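Local coordinates for protein beta-galacturonidase (Eisenbergiella tayi, PDB 6NCW) that probably hydrolyses terminal beta-linked galacturonic acid from glycosides, as a gut-bacterial glycoside hydrolase family 2 beta-galacturonidase built around a TIM barrel, at residues 383-386 against 387-390; 393-396 against 397-400. One frame throughout, in Å; residues are numbered along the deposited sequence.

Contact 1: 383-386 against 387-390; sequences TEYG and RECY
Thr-383 O accepts from Arg-387 N at 2.8 Å, and three further i+4 to i bonds, from Glu-388 N to Glu-384 O, Cys-389 N to Tyr-385 O and Tyr-390 N to Gly-386 O, wind the first turns of helix 384-400. Thr-383 is the N-cap: its OG1 accepts from Gly-386 N at 2.9 Å and is also hydrogen-bonded to Ala-380 O, in the loop that leads from barrel strand 370-374. Within the same first turn, Glu-384 and Arg-387 lie side by side and point the same way. The guanidinium grips the carboxylate side-on, NE to Glu-384 OE1 at 3.1 Å and NH2 to Glu-384 OE2 at 2.8 Å, the second bond nearly straight at 173°. Both oxygens are met on their syn side and lie close to the guanidinium plane, although the two flat groups are turned 32° apart. Bends at chi2 and chi3 of Arg-387 fold its chain back so that this edge faces the glutamate, while NH1 bonds Tyr-421 OH. A water donates to Glu-384 OE2 and to Glu-388 OE1, bridging two like charges; the other oxygen of Glu-388 pairs with Lys-350. On another side of the helix Cys-389 SG sits over one face of the Tyr-385 ring, 4.0 Å from its centroid and displaced toward the rim, a sulfur-aromatic contact. The ring reaches this place with CG anti to the backbone N (chi1 172°), and its hydroxyl bonds Met-344 O. The ion pair thus lies where Glu-384 is exposed to solvent, and sulfur meets ring on the side packed against helices 341-344 and 349-364; two bonds to Glu-384 and one to Tyr-421 would restrict rotation of the guanidinium.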
# COMPACT_ATOMS: atom_id res chain seq x y z
N THR A 383 20.06 15.06 36.30
CA THR A 383 20.91 14.39 37.27
C THR A 383 22.18 15.21 37.52
O THR A 383 22.63 15.97 36.66
CB THR A 383 21.32 12.99 36.80
OG1 THR A 383 22.13 13.11 35.61
CG2 THR A 383 20.07 12.14 36.51
N GLU A 384 22.77 15.02 38.70
CA GLU A 384 24.00 15.73 39.02
C GLU A 384 25.13 15.33 38.07
O GLU A 384 25.87 16.20 37.57
CB GLU A 384 24.39 15.48 40.47
CG GLU A 384 25.88 15.75 40.77
CD GLU A 384 26.30 17.19 40.45
OE1 GLU A 384 25.43 18.09 40.53
OE2 GLU A 384 27.50 17.40 40.11
N TYR A 385 25.30 14.03 37.81
CA TYR A 385 26.39 13.62 36.93
C TYR A 385 26.12 14.10 35.50
O TYR A 385 27.05 14.53 34.80
CB TYR A 385 26.61 12.10 36.96
CG TYR A 385 27.60 11.69 35.88
CD1 TYR A 385 28.93 12.10 35.95
CD2 TYR A 385 27.19 10.95 34.77
CE1 TYR A 385 29.85 11.76 34.95
CE2 TYR A 385 28.09 10.61 33.76
CZ TYR A 385 29.42 11.01 33.86
OH TYR A 385 30.32 10.67 32.87
N GLY A 386 24.86 14.05 35.07
CA GLY A 386 24.50 14.66 33.80
C GLY A 386 24.89 16.12 33.73
O GLY A 386 25.50 16.57 32.76
N ARG A 387 24.55 16.88 34.78
CA ARG A 387 24.86 18.32 34.80
C ARG A 387 26.35 18.58 34.64
O ARG A 387 26.75 19.53 33.96
CB ARG A 387 24.34 18.94 36.11
CG ARG A 387 24.56 20.44 36.26
CD ARG A 387 24.85 20.82 37.72
NE ARG A 387 26.00 20.08 38.27
CZ ARG A 387 27.28 20.34 38.00
NH1 ARG A 387 27.60 21.32 37.17
NH2 ARG A 387 28.24 19.60 38.54
N GLU A 388 27.20 17.75 35.26
CA GLU A 388 28.64 17.91 35.11
C GLU A 388 29.07 17.79 33.66
O GLU A 388 29.88 18.58 33.17
CB GLU A 388 29.39 16.89 35.99
CG GLU A 388 30.91 16.80 35.75
CD GLU A 388 31.55 15.63 36.50
OE1 GLU A 388 31.51 15.62 37.75
OE2 GLU A 388 32.07 14.70 35.84
N CYS A 389 28.48 16.83 32.93
CA CYS A 389 28.77 16.68 31.50
C CYS A 389 28.25 17.87 30.70
O CYS A 389 28.96 18.39 29.83
CB CYS A 389 28.15 15.39 30.98
SG CYS A 389 28.77 13.88 31.75
N TYR A 390 27.00 18.28 30.93
CA TYR A 390 26.50 19.45 30.20
C TYR A 390 27.42 20.63 30.41
O TYR A 390 27.76 21.34 29.45
CB TYR A 390 25.06 19.79 30.63
CG TYR A 390 23.98 18.97 29.96
CD1 TYR A 390 23.25 19.48 28.88
CD2 TYR A 390 23.67 17.69 30.42
CE1 TYR A 390 22.23 18.72 28.27
CE2 TYR A 390 22.67 16.93 29.82
CZ TYR A 390 21.95 17.44 28.75
OH TYR A 390 20.98 16.66 28.18
O HOH W 1 29.28 15.33 39.91

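Contact 2: 393-396 against 397-400; sequences QYEL and IKSL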
# COMPACT_ATOMS: atom_id res chain seq x y z
N GLN A 393 30.73 20.36 28.41
CA GLN A 393 30.61 20.46 26.96
C GLN A 393 30.21 21.86 26.53
O GLN A 393 30.68 22.36 25.51
CB GLN A 393 29.63 19.40 26.45
CG GLN A 393 30.11 18.00 26.77
CD GLN A 393 29.23 16.90 26.21
OE1 GLN A 393 28.54 17.06 25.20
NE2 GLN A 393 29.26 15.75 26.88
N TYR A 394 29.34 22.51 27.31
CA TYR A 394 29.01 23.90 27.03
C TYR A 394 30.25 24.79 27.10
O TYR A 394 30.41 25.69 26.27
CB TYR A 394 27.96 24.39 28.04
CG TYR A 394 26.52 24.08 27.69
CD1 TYR A 394 25.65 23.62 28.67
CD2 TYR A 394 26.01 24.31 26.42
CE1 TYR A 394 24.33 23.37 28.40
CE2 TYR A 394 24.67 24.06 26.13
CZ TYR A 394 23.84 23.59 27.13
OH TYR A 394 22.50 23.33 26.90
N GLU A 395 31.12 24.56 28.10
CA GLU A 395 32.34 25.36 28.21
C GLU A 395 33.35 25.00 27.13
O GLU A 395 34.10 25.87 26.67
CB GLU A 395 32.98 25.22 29.59
CG GLU A 395 34.27 26.05 29.81
CD GLU A 395 34.12 27.55 29.47
OE1 GLU A 395 34.76 28.01 28.49
OE2 GLU A 395 33.37 28.26 30.17
N LEU A 396 33.38 23.74 26.69
CA LEU A 396 34.20 23.38 25.53
C LEU A 396 33.75 24.15 24.29
O LEU A 396 34.59 24.69 23.55
CB LEU A 396 34.15 21.87 25.30
CG LEU A 396 34.95 21.30 24.13
CD1 LEU A 396 36.47 21.59 24.25
CD2 LEU A 396 34.71 19.80 24.04
N ILE A 397 32.43 24.25 24.06
CA ILE A 397 31.94 25.00 22.90
C ILE A 397 32.39 26.45 22.97
O ILE A 397 32.89 27.01 21.99
CB ILE A 397 30.41 24.91 22.81
CG1 ILE A 397 29.95 23.49 22.48
CG2 ILE A 397 29.88 25.89 21.79
CD1 ILE A 397 28.47 23.36 22.55
N LYS A 398 32.20 27.08 24.13
CA LYS A 398 32.55 28.49 24.27
C LYS A 398 34.03 28.73 23.99
O LYS A 398 34.40 29.73 23.37
CB LYS A 398 32.18 28.99 25.67
CG LYS A 398 32.37 30.49 25.89
CD LYS A 398 31.93 30.87 27.29
CE LYS A 398 31.43 32.31 27.34
NZ LYS A 398 30.39 32.59 26.29
N SER A 399 34.89 27.82 24.43
CA SER A 399 36.32 27.99 24.18
C SER A 399 36.64 27.90 22.69
O SER A 399 37.65 28.46 22.25
CB SER A 399 37.13 26.97 24.96
OG SER A 399 37.14 25.71 24.30
N LEU A 400 35.83 27.18 21.91
CA LEU A 400 36.09 27.04 20.48
C LEU A 400 35.34 28.07 19.66
O LEU A 400 35.79 28.41 18.55
CB LEU A 400 35.70 25.64 19.99
CG LEU A 400 36.47 24.46 20.59
CD1 LEU A 400 35.79 23.15 20.23
CD2 LEU A 400 37.91 24.48 20.12
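Leu-396 and Leu-400, one turn apart, send their side chains along the same flank of the helix, and their CD1 methyls stand 4.4 Å from each other, a loose apolar contact. At the backbone, Leu-396 O takes two donors from the same face of its carbonyl plane: Ser-399 OG at 2.8 Å and Leu-400 N at 3.2 Å. The serine hydroxyl can turn back to this carbonyl because OG stands between its own backbone N and carbonyl carbon (chi1 80°); the amide bond is distinctly bent, 136° at the hydrogen. This is the C-terminal end of helix 384-400, the helical arm of a beta-alpha-beta crossover in the TIM barrel, between strands 370-374 and 406-410. Ile-397 sets CG1 beside Gln-393 O, 3.3 Å away, next to the bond from Ile-397 N to that oxygen, and packs on Ile-361 of helix 349-364 and Arg-406 of strand 406-410. At the solvent side Glu-395 and Lys-398 lie across one another, the glutamate carboxylate against the aliphatic part of the lysine and the charged ends apart; Glu-395 has a second conformer, so beyond this one the arrangement is doubtful.

Contact 1 and contact 2 are successive pieces of one helix, 384-400, with centres about 15 Å apart, so they show how local side-chain chemistry varies along a single barrel helix. Each has three buried residues, but contact 2 has three exposed ones, Glu-395, Lys-398 and Ser-399, against Glu-384 alone in contact 1. Residues 383-390 combine a capping hydroxyl, an ion pair and a water bridge with a sulfur-aromatic contact, and Tyr-390 lies about 7 Å, side chain to side chain, from the galacturonate-binding Asn-377. In 393-400 aliphatic side chains do more of the work, and the one side-chain hydrogen bond between its segments ends on a backbone carbonyl. Helix 349-364 packs against both contacts, whereas strand 406-410 is touched by side chains of contact 2.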